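Local coordinates for succinate dehydrogenase (Membrane anchor subunit) (Mycolicibacterium smegmatis, PDB 7D6V), which anchors the mycobacterial succinate dehydrogenase Sdh1 in the membrane, holds an Fe2S2 cluster there and binds ubiquinone-1, consistent with a role in passing electrons to quinone, at residues I229-Q232 / V233-N237; F183-G186 / L187-I191. All blocks are in the same frame, centred on the assembly; numbering follows the deposited sequence.

Contact 1 (I229-Q232 / V233-N237); sequences IWTQ and VSKLN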
ATOM      1  N   ILE C 229      14.173 -26.420  -9.219  1.00 12.17           N
ATOM      2  CA  ILE C 229      13.099 -26.964 -10.043  1.00 12.17           C
ATOM      3  C   ILE C 229      11.853 -26.098  -9.933  1.00 12.17           C
ATOM      4  O   ILE C 229      11.192 -25.807 -10.935  1.00 12.17           O
ATOM      5  CB  ILE C 229      12.813 -28.424  -9.653  1.00 12.17           C
ATOM      6  CG1 ILE C 229      14.062 -29.278  -9.856  1.00 12.17           C
ATOM      7  CG2 ILE C 229      11.660 -28.972 -10.469  1.00 12.17           C
ATOM      8  CD1 ILE C 229      13.908 -30.698  -9.381  1.00 12.17           C
ATOM      9  N   TRP C 230      11.516 -25.668  -8.716  1.00 11.82           N
ATOM     10  CA  TRP C 230      10.336 -24.840  -8.511  1.00 11.82           C
ATOM     11  C   TRP C 230      10.479 -23.489  -9.199  1.00 11.82           C
ATOM     12  O   TRP C 230       9.508 -22.966  -9.752  1.00 11.82           O
ATOM     13  CB  TRP C 230      10.087 -24.668  -7.013  1.00 11.82           C
ATOM     14  CG  TRP C 230       8.915 -23.812  -6.685  1.00 11.82           C
ATOM     15  CD1 TRP C 230       7.608 -24.188  -6.662  1.00 11.82           C
ATOM     16  CD2 TRP C 230       8.941 -22.428  -6.331  1.00 11.82           C
ATOM     17  NE1 TRP C 230       6.816 -23.125  -6.316  1.00 11.82           N
ATOM     18  CE2 TRP C 230       7.612 -22.030  -6.108  1.00 11.82           C
ATOM     19  CE3 TRP C 230       9.962 -21.484  -6.182  1.00 11.82           C
ATOM     20  CZ2 TRP C 230       7.276 -20.732  -5.743  1.00 11.82           C
ATOM     21  CZ3 TRP C 230       9.624 -20.200  -5.822  1.00 11.82           C
ATOM     22  CH2 TRP C 230       8.294 -19.834  -5.606  1.00 11.82           C
ATOM     23  N   THR C 231      11.680 -22.910  -9.178  1.00 11.93           N
ATOM     24  CA  THR C 231      11.893 -21.628  -9.844  1.00 11.93           C
ATOM     25  C   THR C 231      11.663 -21.740 -11.347  1.00 11.93           C
ATOM     26  O   THR C 231      10.948 -20.923 -11.947  1.00 11.93           O
ATOM     27  CB  THR C 231      13.304 -21.120  -9.550  1.00 11.93           C
ATOM     28  OG1 THR C 231      13.448 -20.895  -8.144  1.00 11.93           O
ATOM     29  CG2 THR C 231      13.570 -19.823 -10.291  1.00 11.93           C
ATOM     30  N   GLN C 232      12.259 -22.755 -11.977  1.00 11.99           N
ATOM     31  CA  GLN C 232      12.043 -22.936 -13.412  1.00 11.99           C
ATOM     32  C   GLN C 232      10.590 -23.272 -13.737  1.00 11.99           C
ATOM     33  O   GLN C 232      10.034 -22.764 -14.721  1.00 11.99           O
ATOM     34  CB  GLN C 232      12.998 -23.997 -13.956  1.00 11.99           C
ATOM     35  CG  GLN C 232      14.366 -23.449 -14.323  1.00 11.99           C
ATOM     36  CD  GLN C 232      15.088 -22.804 -13.168  1.00 11.99           C
ATOM     37  OE1 GLN C 232      15.374 -21.608 -13.198  1.00 11.99           O
ATOM     38  NE2 GLN C 232      15.363 -23.576 -12.133  1.00 11.99           N
ATOM     39  N   VAL C 233       9.953 -24.113 -12.923  1.00 11.69           N
ATOM     40  CA  VAL C 233       8.562 -24.464 -13.176  1.00 11.69           C
ATOM     41  C   VAL C 233       7.657 -23.250 -13.006  1.00 11.69           C
ATOM     42  O   VAL C 233       6.672 -23.106 -13.731  1.00 11.69           O
ATOM     43  CB  VAL C 233       8.139 -25.638 -12.273  1.00 11.69           C
ATOM     44  CG1 VAL C 233       6.634 -25.796 -12.258  1.00 11.69           C
ATOM     45  CG2 VAL C 233       8.790 -26.920 -12.752  1.00 11.69           C
ATOM     46  N   SER C 234       7.970 -22.356 -12.069  1.00 11.29           N
ATOM     47  CA  SER C 234       7.186 -21.136 -11.911  1.00 11.29           C
ATOM     48  C   SER C 234       7.363 -20.207 -13.103  1.00 11.29           C
ATOM     49  O   SER C 234       6.397 -19.582 -13.566  1.00 11.29           O
ATOM     50  CB  SER C 234       7.579 -20.429 -10.616  1.00 11.29           C
ATOM     51  OG  SER C 234       7.383 -21.270  -9.498  1.00 11.29           O
ATOM     52  N   LYS C 235       8.595 -20.095 -13.607  1.00 11.61           N
ATOM     53  CA  LYS C 235       8.813 -19.311 -14.819  1.00 11.61           C
ATOM     54  C   LYS C 235       7.989 -19.857 -15.977  1.00 11.61           C
ATOM     55  O   LYS C 235       7.409 -19.088 -16.751  1.00 11.61           O
ATOM     56  CB  LYS C 235      10.297 -19.283 -15.180  1.00 11.61           C
ATOM     57  CG  LYS C 235      11.045 -18.095 -14.614  1.00 11.61           C
ATOM     58  CD  LYS C 235      12.366 -18.503 -13.992  1.00 11.61           C
ATOM     59  CE  LYS C 235      13.232 -19.269 -14.973  1.00 11.61           C
ATOM     60  NZ  LYS C 235      14.497 -19.728 -14.340  1.00 11.61           N
ATOM     61  N   LEU C 236       7.925 -21.182 -16.113  1.00 11.88           N
ATOM     62  CA  LEU C 236       7.075 -21.771 -17.147  1.00 11.88           C
ATOM     63  C   LEU C 236       5.596 -21.524 -16.866  1.00 11.88           C
ATOM     64  O   LEU C 236       4.816 -21.266 -17.788  1.00 11.88           O
ATOM     65  CB  LEU C 236       7.346 -23.266 -17.269  1.00 11.88           C
ATOM     66  CG  LEU C 236       8.577 -23.683 -18.066  1.00 11.88           C
ATOM     67  CD1 LEU C 236       8.550 -25.176 -18.309  1.00 11.88           C
ATOM     68  CD2 LEU C 236       8.638 -22.927 -19.377  1.00 11.88           C
ATOM     69  N   ASN C 237       5.195 -21.610 -15.599  1.00 11.58           N
ATOM     70  CA  ASN C 237       3.798 -21.514 -15.207  1.00 11.58           C
ATOM     71  C   ASN C 237       3.235 -20.115 -15.400  1.00 11.58           C
ATOM     72  O   ASN C 237       2.019 -19.965 -15.542  1.00 11.58           O
ATOM     73  CB  ASN C 237       3.658 -21.956 -13.749  1.00 11.58           C
ATOM     74  CG  ASN C 237       2.228 -21.945 -13.266  1.00 11.58           C
ATOM     75  OD1 ASN C 237       1.816 -21.041 -12.543  1.00 11.58           O
ATOM     76  ND2 ASN C 237       1.466 -22.957 -13.651  1.00 11.58           N
TER
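Regular alpha-helical i to i+4 bonding joins Ile229-Gln232 to Val233-Asn237: the amides of Val233, Ser234, Lys235 and Leu236 each donate to the carbonyl four residues earlier, as in Val233 N to Ile229 O (2.9 Å, N-H...O 160°). One of these carbonyls is gripped twice. Trp230 O accepts Ser234 N at 2.8 Å and the Ser234 hydroxyl OG at 2.7 Å, the two donors arriving from opposite faces of the carbonyl plane. With OG beside its own backbone N (chi1 -58°), the hydroxyl folds back along the helix and also lies over the centre of the Trp230 indole, 3.5 Å above the ring plane. Arg210 NE also hydrogen-bonds to OG. On another side of the helix Gln232 and Lys235 run side by side, OE1 beside NZ, but their modelled separation is too short to trust in detail. Ile229 CG2 meets Val233 CG2 at 4.2 Å. Within helix 224-237, this stretch packs on helix 207-215 through Ile229 on Thr213, Trp230 and Val233 on Arg210, and Asn237 on His207, a residue of the iron-sulfur cluster pocket; Trp230 also touches Arg138 of the neighbouring iron-sulfur subunit.

Contact 2 (F183-G186 / L187-I191); sequences FGFG and LGNVI
The start of helix 188-204 is the element formed here: the extended Phe183-Phe185 passes through Gly186 and Leu187 into the helix, and the positive phi of 72° at Leu187, the N-cap residue, marks the change of direction. Being apolar, the Leu187 side chain cannot cap the helix by hydrogen bonding. Asn189, in the first turn, reaches back to the incoming loop. Its OD1 accepts Gly186 N at 3.2 Å; the donor lies in the amide plane on a lone pair, although the bond is bent at the hydrogen (138°). Having CG beside the backbone N (chi1 -67°) directs the Asn189 amide toward that loop, and OD1 also comes to 3.3 Å from Phe185 CA. A weak bond from Gly188 N to Gly186 O, 2.8 Å long, closes the turn around Leu187, while Ile191 N to Leu187 O (3.0 Å) begins the regular helical pattern. The Phe185 ring meets the same turn with its edge toward Asn189 CB, which sits in the ring plane, 3.6 Å from CD1; Val190 CG2 approaches Phe185 CE1 obliquely at the same distance. Beyond the turn, Arg270 of the C-terminal tail makes a cation-pi contact with Phe185, and Ser267 OG hydrogen-bonds to Gly186 O. Because Asn189 ND2 also bonds to Ala176 O, both ends of one buried amide are engaged, which fixes its flip and links the helix start to two points of the preceding loop.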
ATOM      1  N   PHE C 183      17.098 -44.862 -41.537  1.00 19.32           N
ATOM      2  CA  PHE C 183      16.890 -43.561 -40.922  1.00 19.32           C
ATOM      3  C   PHE C 183      16.254 -42.595 -41.917  1.00 19.32           C
ATOM      4  O   PHE C 183      16.496 -42.661 -43.125  1.00 19.32           O
ATOM      5  CB  PHE C 183      18.217 -43.008 -40.409  1.00 19.32           C
ATOM      6  CG  PHE C 183      18.088 -41.712 -39.672  1.00 19.32           C
ATOM      7  CD1 PHE C 183      18.592 -40.543 -40.211  1.00 19.32           C
ATOM      8  CD2 PHE C 183      17.460 -41.659 -38.443  1.00 19.32           C
ATOM      9  CE1 PHE C 183      18.473 -39.353 -39.539  1.00 19.32           C
ATOM     10  CE2 PHE C 183      17.341 -40.467 -37.768  1.00 19.32           C
ATOM     11  CZ  PHE C 183      17.848 -39.314 -38.317  1.00 19.32           C
ATOM     12  N   GLY C 184      15.428 -41.697 -41.399  1.00 18.38           N
ATOM     13  CA  GLY C 184      14.679 -40.790 -42.248  1.00 18.38           C
ATOM     14  C   GLY C 184      14.330 -39.514 -41.522  1.00 18.38           C
ATOM     15  O   GLY C 184      14.197 -39.491 -40.294  1.00 18.38           O
ATOM     16  N   PHE C 185      14.175 -38.442 -42.296  1.00 19.24           N
ATOM     17  CA  PHE C 185      13.860 -37.118 -41.768  1.00 19.24           C
ATOM     18  C   PHE C 185      13.018 -36.410 -42.819  1.00 19.24           C
ATOM     19  O   PHE C 185      13.487 -36.206 -43.940  1.00 19.24           O
ATOM     20  CB  PHE C 185      15.150 -36.352 -41.467  1.00 19.24           C
ATOM     21  CG  PHE C 185      14.942 -35.042 -40.773  1.00 19.24           C
ATOM     22  CD1 PHE C 185      13.874 -34.853 -39.920  1.00 19.24           C
ATOM     23  CD2 PHE C 185      15.835 -34.004 -40.962  1.00 19.24           C
ATOM     24  CE1 PHE C 185      13.694 -33.653 -39.276  1.00 19.24           C
ATOM     25  CE2 PHE C 185      15.659 -32.800 -40.323  1.00 19.24           C
ATOM     26  CZ  PHE C 185      14.587 -32.623 -39.478  1.00 19.24           C
ATOM     27  N   GLY C 186      11.770 -36.080 -42.493  1.00 19.07           N
ATOM     28  CA  GLY C 186      10.858 -35.664 -43.544  1.00 19.07           C
ATOM     29  C   GLY C 186       9.821 -34.590 -43.286  1.00 19.07           C
ATOM     30  O   GLY C 186       8.761 -34.621 -43.916  1.00 19.07           O
ATOM     31  N   LEU C 187      10.072 -33.687 -42.342  1.00 17.87           N
ATOM     32  CA  LEU C 187       9.179 -32.588 -41.969  1.00 17.87           C
ATOM     33  C   LEU C 187       7.943 -33.060 -41.212  1.00 17.87           C
ATOM     34  O   LEU C 187       7.403 -32.323 -40.378  1.00 17.87           O
ATOM     35  CB  LEU C 187       8.730 -31.806 -43.209  1.00 17.87           C
ATOM     36  CG  LEU C 187       7.776 -30.632 -42.995  1.00 17.87           C
ATOM     37  CD1 LEU C 187       8.427 -29.540 -42.163  1.00 17.87           C
ATOM     38  CD2 LEU C 187       7.271 -30.097 -44.316  1.00 17.87           C
ATOM     39  N   GLY C 188       7.593 -34.336 -41.358  1.00 16.35           N
ATOM     40  CA  GLY C 188       6.654 -34.926 -40.428  1.00 16.35           C
ATOM     41  C   GLY C 188       7.324 -35.138 -39.093  1.00 16.35           C
ATOM     42  O   GLY C 188       6.709 -34.973 -38.038  1.00 16.35           O
ATOM     43  N   ASN C 189       8.617 -35.460 -39.132  1.00 16.00           N
ATOM     44  CA  ASN C 189       9.423 -35.484 -37.925  1.00 16.00           C
ATOM     45  C   ASN C 189       9.457 -34.112 -37.271  1.00 16.00           C
ATOM     46  O   ASN C 189       9.349 -34.002 -36.048  1.00 16.00           O
ATOM     47  CB  ASN C 189      10.833 -35.961 -38.258  1.00 16.00           C
ATOM     48  CG  ASN C 189      10.864 -37.406 -38.697  1.00 16.00           C
ATOM     49  OD1 ASN C 189      11.273 -37.720 -39.810  1.00 16.00           O
ATOM     50  ND2 ASN C 189      10.423 -38.296 -37.823  1.00 16.00           N
ATOM     51  N   VAL C 190       9.592 -33.054 -38.069  1.00 15.93           N
ATOM     52  CA  VAL C 190       9.645 -31.707 -37.509  1.00 15.93           C
ATOM     53  C   VAL C 190       8.333 -31.372 -36.811  1.00 15.93           C
ATOM     54  O   VAL C 190       8.320 -30.902 -35.667  1.00 15.93           O
ATOM     55  CB  VAL C 190       9.976 -30.683 -38.607  1.00 15.93           C
ATOM     56  CG1 VAL C 190      10.098 -29.297 -38.012  1.00 15.93           C
ATOM     57  CG2 VAL C 190      11.253 -31.074 -39.321  1.00 15.93           C
ATOM     58  N   ILE C 191       7.208 -31.629 -37.483  1.00 15.61           N
ATOM     59  CA  ILE C 191       5.908 -31.309 -36.898  1.00 15.61           C
ATOM     60  C   ILE C 191       5.673 -32.123 -35.629  1.00 15.61           C
ATOM     61  O   ILE C 191       5.284 -31.580 -34.587  1.00 15.61           O
ATOM     62  CB  ILE C 191       4.790 -31.526 -37.933  1.00 15.61           C
ATOM     63  CG1 ILE C 191       5.047 -30.657 -39.162  1.00 15.61           C
ATOM     64  CG2 ILE C 191       3.433 -31.204 -37.335  1.00 15.61           C
ATOM     65  CD1 ILE C 191       4.102 -30.903 -40.295  1.00 15.61           C
TER

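Following the chain from the N terminus, helix 155-175 ends in a loop from which contact 2 leads into helix 188-204. Helix 207-215 comes next, and contact 1 then occupies the C-terminal part of helix 224-237, before helix 240-264. The two contacts are in series and neither nests in nor crosses the other; each joins directly consecutive segments, so neither closes a loop. The centres of contact 1 and contact 2 are about 31 Å apart, and the nearest atoms of the two contacts about 18 Å. Contact 2 ties a helix start to the C-terminal tail; in contact 1 the Val233 side chain is about 10 Å from the iron-sulfur cluster.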